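Local coordinates for DltD domain-containing protein (Beauveria bassiana, PDB 7D78) that is a fungal thioesterase of the alpha/beta-hydrolase fold that probably releases a polyketide chain by closing it into a medium-ring lactone, at residues E31-T34 with I38-R41; I54-G59 with P69-T74. All coordinates share one frame; numbering follows the deposited sequence.

Following the chain from its N terminus, interaction 1 comes first: strand 28-33 turns back after T34 and pairs with strand 39-45, closing a tight hairpin across three intervening residues at one edge of the main mixed sheet. The chain then runs on into strand 51-57, deeper in the same sheet, and interaction 2 closes a second, longer loop where helix 68-77 folds back over that strand. The two loops lie in series, neither enclosing nor crossing the other, with centres about 18 Å apart and nearest atoms about 7 Å apart. Strand 81-86, the closing strand of the beta-alpha-beta unit, lies between strands 39-45 and 51-57 and so places the unit beside the hairpin in the sheet.

Interaction 1 of 2, residues E31-T34 with I38-R41; sequences ECKT and IIIR
E31-T34 and I38-R41 form the antiparallel ladder of a beta hairpin, the first two strands of the alpha/beta-hydrolase sheet, 28-33 being an outermost strand of the sheet within this chain. C32 and I40 are a hydrogen-bonded pair: C32 N to I40 O and I40 N to C32 O both measure 2.8 Å. At the turn T34 N reaches I38 O at 3.0 Å. The OG1 of T34 is hydrogen-bonded to D36 within the turn and also accepts a weak bond from I38 N. C32 and I40 point to the face covered by helix 103-118, where they touch H116 and I113, beside Y83 and Y85 of strand 81-86, and the T34 methyl lies against I40 CG1 on that side.

E31, K33, I39 and R41 share the opposite face. The I39 CD1 methyl presses on K33 CG (3.5 Å), while CG2, anti to the backbone N, packs against E31 CB and over one face of the R41 guanidinium, near its rim. R41 runs extended beside E31, and its NH1 has a second acid partner in D94. One water, in the guanidinium plane, accepts a hydrogen bond from R41 NH2 and donates one to E31 OE1. In the salt bridge, R41 NE meets E31 OE2 at 2.9 Å from above the carboxylate, 60° out of its plane, the two flat groups standing 77° apart.

Interaction 2 of 2, residues I54-G59 with P69-T74; sequences IIMTPG and PDIAET
With CG anti to its carbonyl carbon (chi1 -60°) and chi2 nearly straight at 174°, the side chain of M56 reaches out from the strand toward the helix, then bends at chi3 (71°) to carry its terminal methyl round to I71. On the helix, I71 holds CG2 anti to its own backbone N and CG1 anti to the carbonyl carbon; CG2 and CB meet the methionine, while the CG1 arm leads away. The two side chains cross at about a right angle. M56 CE lies 3.8 Å from I71 CG2 and 3.9 Å from I71 CB, so one methyl rests against the beta-branched base of the isoleucine. A second, looser touch comes from the sulfur: M56 SD is 4.3 Å from A72 CB. The small A72 side chain is flanked by Y45, T82 and I84.

This is the strand-to-helix packing of a beta-alpha-beta unit, made by strand 51-57, helix 68-77 and strand 81-86 within the alpha/beta-hydrolase fold. No hydrogen bond joins the two segments; the contact is made by apolar side chains alone, all three buried. The backbones stay well apart, with the CA atoms of M56 and A72 8.4 Å from each other, and the long thioether chain spans the gap. M56 also touches L68 and F75 of the same helix, and T82 and W131 of the strands on either side. In the strand, the backbone of M56 is hydrogen-bonded to Y83, and the T57 OG1 beyond it to Y85 OH.

Interaction 1 of 2, residues E31-T34 with I38-R41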
# COMPACT_ATOMS: atom_id res chain seq x y z
N GLU A 31 -20.73 11.96 -10.76
CA GLU A 31 -19.28 11.87 -10.86
C GLU A 31 -18.64 12.47 -9.62
O GLU A 31 -19.09 13.51 -9.13
CB GLU A 31 -18.78 12.61 -12.11
CG GLU A 31 -19.53 12.20 -13.36
CD GLU A 31 -18.91 12.74 -14.64
OE1 GLU A 31 -18.30 13.82 -14.58
OE2 GLU A 31 -19.05 12.07 -15.68
N CYS A 32 -17.58 11.82 -9.12
CA CYS A 32 -16.84 12.31 -7.96
C CYS A 32 -15.38 12.49 -8.36
O CYS A 32 -14.79 11.59 -8.98
CB CYS A 32 -16.92 11.33 -6.78
SG CYS A 32 -18.57 10.74 -6.31
N LYS A 33 -14.81 13.64 -8.02
CA LYS A 33 -13.41 13.93 -8.32
C LYS A 33 -12.52 13.46 -7.18
O LYS A 33 -12.89 13.54 -6.01
CB LYS A 33 -13.20 15.43 -8.54
CG LYS A 33 -13.75 15.98 -9.85
CD LYS A 33 -12.98 17.22 -10.29
CE LYS A 33 -11.48 16.96 -10.28
NZ LYS A 33 -10.69 18.08 -10.88
N THR A 34 -11.33 12.98 -7.53
CA THR A 34 -10.34 12.55 -6.56
C THR A 34 -9.29 13.65 -6.40
O THR A 34 -9.21 14.57 -7.22
CB THR A 34 -9.67 11.25 -7.00
OG1 THR A 34 -8.97 11.51 -8.23
CG2 THR A 34 -10.71 10.16 -7.21
N ILE A 38 -8.72 12.52 -11.05
CA ILE A 38 -9.42 11.45 -11.76
C ILE A 38 -10.91 11.58 -11.46
O ILE A 38 -11.30 12.04 -10.37
CB ILE A 38 -8.84 10.08 -11.32
CG1 ILE A 38 -7.81 9.58 -12.33
CG2 ILE A 38 -9.89 9.02 -11.07
CD1 ILE A 38 -6.71 10.57 -12.59
N ILE A 39 -11.76 11.22 -12.42
CA ILE A 39 -13.21 11.24 -12.24
C ILE A 39 -13.71 9.82 -12.03
O ILE A 39 -13.51 8.96 -12.90
CB ILE A 39 -13.93 11.88 -13.44
CG1 ILE A 39 -13.35 13.26 -13.76
CG2 ILE A 39 -15.44 11.94 -13.19
CD1 ILE A 39 -13.94 14.35 -12.96
N ILE A 40 -14.37 9.57 -10.90
CA ILE A 40 -15.08 8.32 -10.64
C ILE A 40 -16.53 8.51 -11.09
O ILE A 40 -17.14 9.53 -10.75
CB ILE A 40 -15.02 7.94 -9.15
CG1 ILE A 40 -13.57 7.73 -8.69
CG2 ILE A 40 -15.93 6.75 -8.84
CD1 ILE A 40 -12.88 6.57 -9.36
N ARG A 41 -17.08 7.55 -11.82
CA ARG A 41 -18.44 7.64 -12.34
C ARG A 41 -19.32 6.53 -11.78
O ARG A 41 -18.88 5.38 -11.64
CB ARG A 41 -18.45 7.59 -13.89
CG ARG A 41 -17.60 8.72 -14.49
CD ARG A 41 -17.77 8.91 -16.00
NE ARG A 41 -17.05 10.12 -16.40
CZ ARG A 41 -15.74 10.17 -16.61
NH1 ARG A 41 -15.02 9.05 -16.49
NH2 ARG A 41 -15.15 11.31 -16.94
O HOH W 1 -16.86 13.50 -17.15

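Interaction 2 of 2, residues I54-G59 with P69-T74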
# COMPACT_ATOMS: atom_id res chain seq x y z
N ILE A 54 -25.98 5.11 1.11
CA ILE A 54 -25.17 3.90 1.10
C ILE A 54 -24.31 3.94 -0.15
O ILE A 54 -24.84 4.02 -1.26
CB ILE A 54 -26.03 2.62 1.13
CG1 ILE A 54 -26.96 2.60 2.35
CG2 ILE A 54 -25.14 1.39 1.05
CD1 ILE A 54 -28.04 1.53 2.25
N ILE A 55 -22.99 3.89 0.02
CA ILE A 55 -22.05 3.87 -1.10
C ILE A 55 -21.59 2.43 -1.29
O ILE A 55 -21.00 1.84 -0.37
CB ILE A 55 -20.85 4.80 -0.86
CG1 ILE A 55 -21.30 6.27 -0.83
CG2 ILE A 55 -19.77 4.59 -1.94
CD1 ILE A 55 -20.33 7.18 -0.04
N MET A 56 -21.86 1.85 -2.46
CA MET A 56 -21.62 0.44 -2.74
C MET A 56 -20.41 0.28 -3.65
O MET A 56 -20.40 0.81 -4.76
CB MET A 56 -22.85 -0.20 -3.39
CG MET A 56 -24.13 -0.15 -2.54
SD MET A 56 -25.57 -0.75 -3.45
CE MET A 56 -25.22 -2.50 -3.54
N THR A 57 -19.41 -0.48 -3.18
CA THR A 57 -18.21 -0.76 -3.97
C THR A 57 -18.30 -2.16 -4.56
O THR A 57 -18.45 -3.13 -3.81
CB THR A 57 -16.95 -0.64 -3.11
OG1 THR A 57 -16.79 0.72 -2.66
CG2 THR A 57 -15.72 -1.03 -3.92
N PRO A 58 -18.19 -2.32 -5.88
CA PRO A 58 -18.25 -3.66 -6.48
C PRO A 58 -17.01 -4.50 -6.18
O PRO A 58 -16.00 -4.03 -5.65
CB PRO A 58 -18.35 -3.38 -7.99
CG PRO A 58 -18.69 -1.92 -8.11
CD PRO A 58 -18.07 -1.27 -6.90
N GLY A 59 -17.10 -5.76 -6.59
CA GLY A 59 -16.01 -6.71 -6.43
C GLY A 59 -14.89 -6.53 -7.44
O GLY A 59 -14.83 -5.56 -8.21
N PRO A 69 -27.37 -3.13 -9.17
CA PRO A 69 -28.56 -2.28 -9.38
C PRO A 69 -29.80 -2.81 -8.70
O PRO A 69 -30.59 -2.02 -8.16
CB PRO A 69 -28.70 -2.25 -10.90
CG PRO A 69 -27.28 -2.37 -11.38
CD PRO A 69 -26.66 -3.36 -10.45
N ASP A 70 -29.99 -4.13 -8.69
CA ASP A 70 -31.14 -4.71 -8.00
C ASP A 70 -31.13 -4.36 -6.52
O ASP A 70 -32.18 -4.02 -5.95
CB ASP A 70 -31.16 -6.22 -8.20
CG ASP A 70 -31.44 -6.62 -9.63
OD1 ASP A 70 -32.10 -5.84 -10.35
OD2 ASP A 70 -30.99 -7.71 -10.03
N ILE A 71 -29.97 -4.45 -5.88
CA ILE A 71 -29.85 -4.10 -4.46
C ILE A 71 -30.09 -2.61 -4.25
O ILE A 71 -30.78 -2.21 -3.30
CB ILE A 71 -28.47 -4.54 -3.92
CG1 ILE A 71 -28.16 -5.98 -4.31
CG2 ILE A 71 -28.38 -4.36 -2.41
CD1 ILE A 71 -28.79 -7.00 -3.41
N ALA A 72 -29.55 -1.77 -5.14
CA ALA A 72 -29.69 -0.32 -4.99
C ALA A 72 -31.15 0.12 -5.10
O ALA A 72 -31.58 1.04 -4.39
CB ALA A 72 -28.85 0.40 -6.03
N GLU A 73 -31.90 -0.49 -6.02
CA GLU A 73 -33.32 -0.16 -6.15
C GLU A 73 -34.07 -0.45 -4.86
O GLU A 73 -34.93 0.34 -4.44
CB GLU A 73 -33.93 -0.94 -7.31
CG GLU A 73 -33.33 -0.59 -8.67
CD GLU A 73 -33.88 -1.46 -9.79
OE1 GLU A 73 -34.88 -2.17 -9.56
OE2 GLU A 73 -33.30 -1.43 -10.90
N THR A 74 -33.77 -1.58 -4.22
CA THR A 74 -34.40 -1.90 -2.93
C THR A 74 -33.99 -0.90 -1.87
O THR A 74 -34.84 -0.40 -1.12
CB THR A 74 -34.03 -3.32 -2.50
OG1 THR A 74 -34.53 -4.26 -3.45
CG2 THR A 74 -34.63 -3.64 -1.12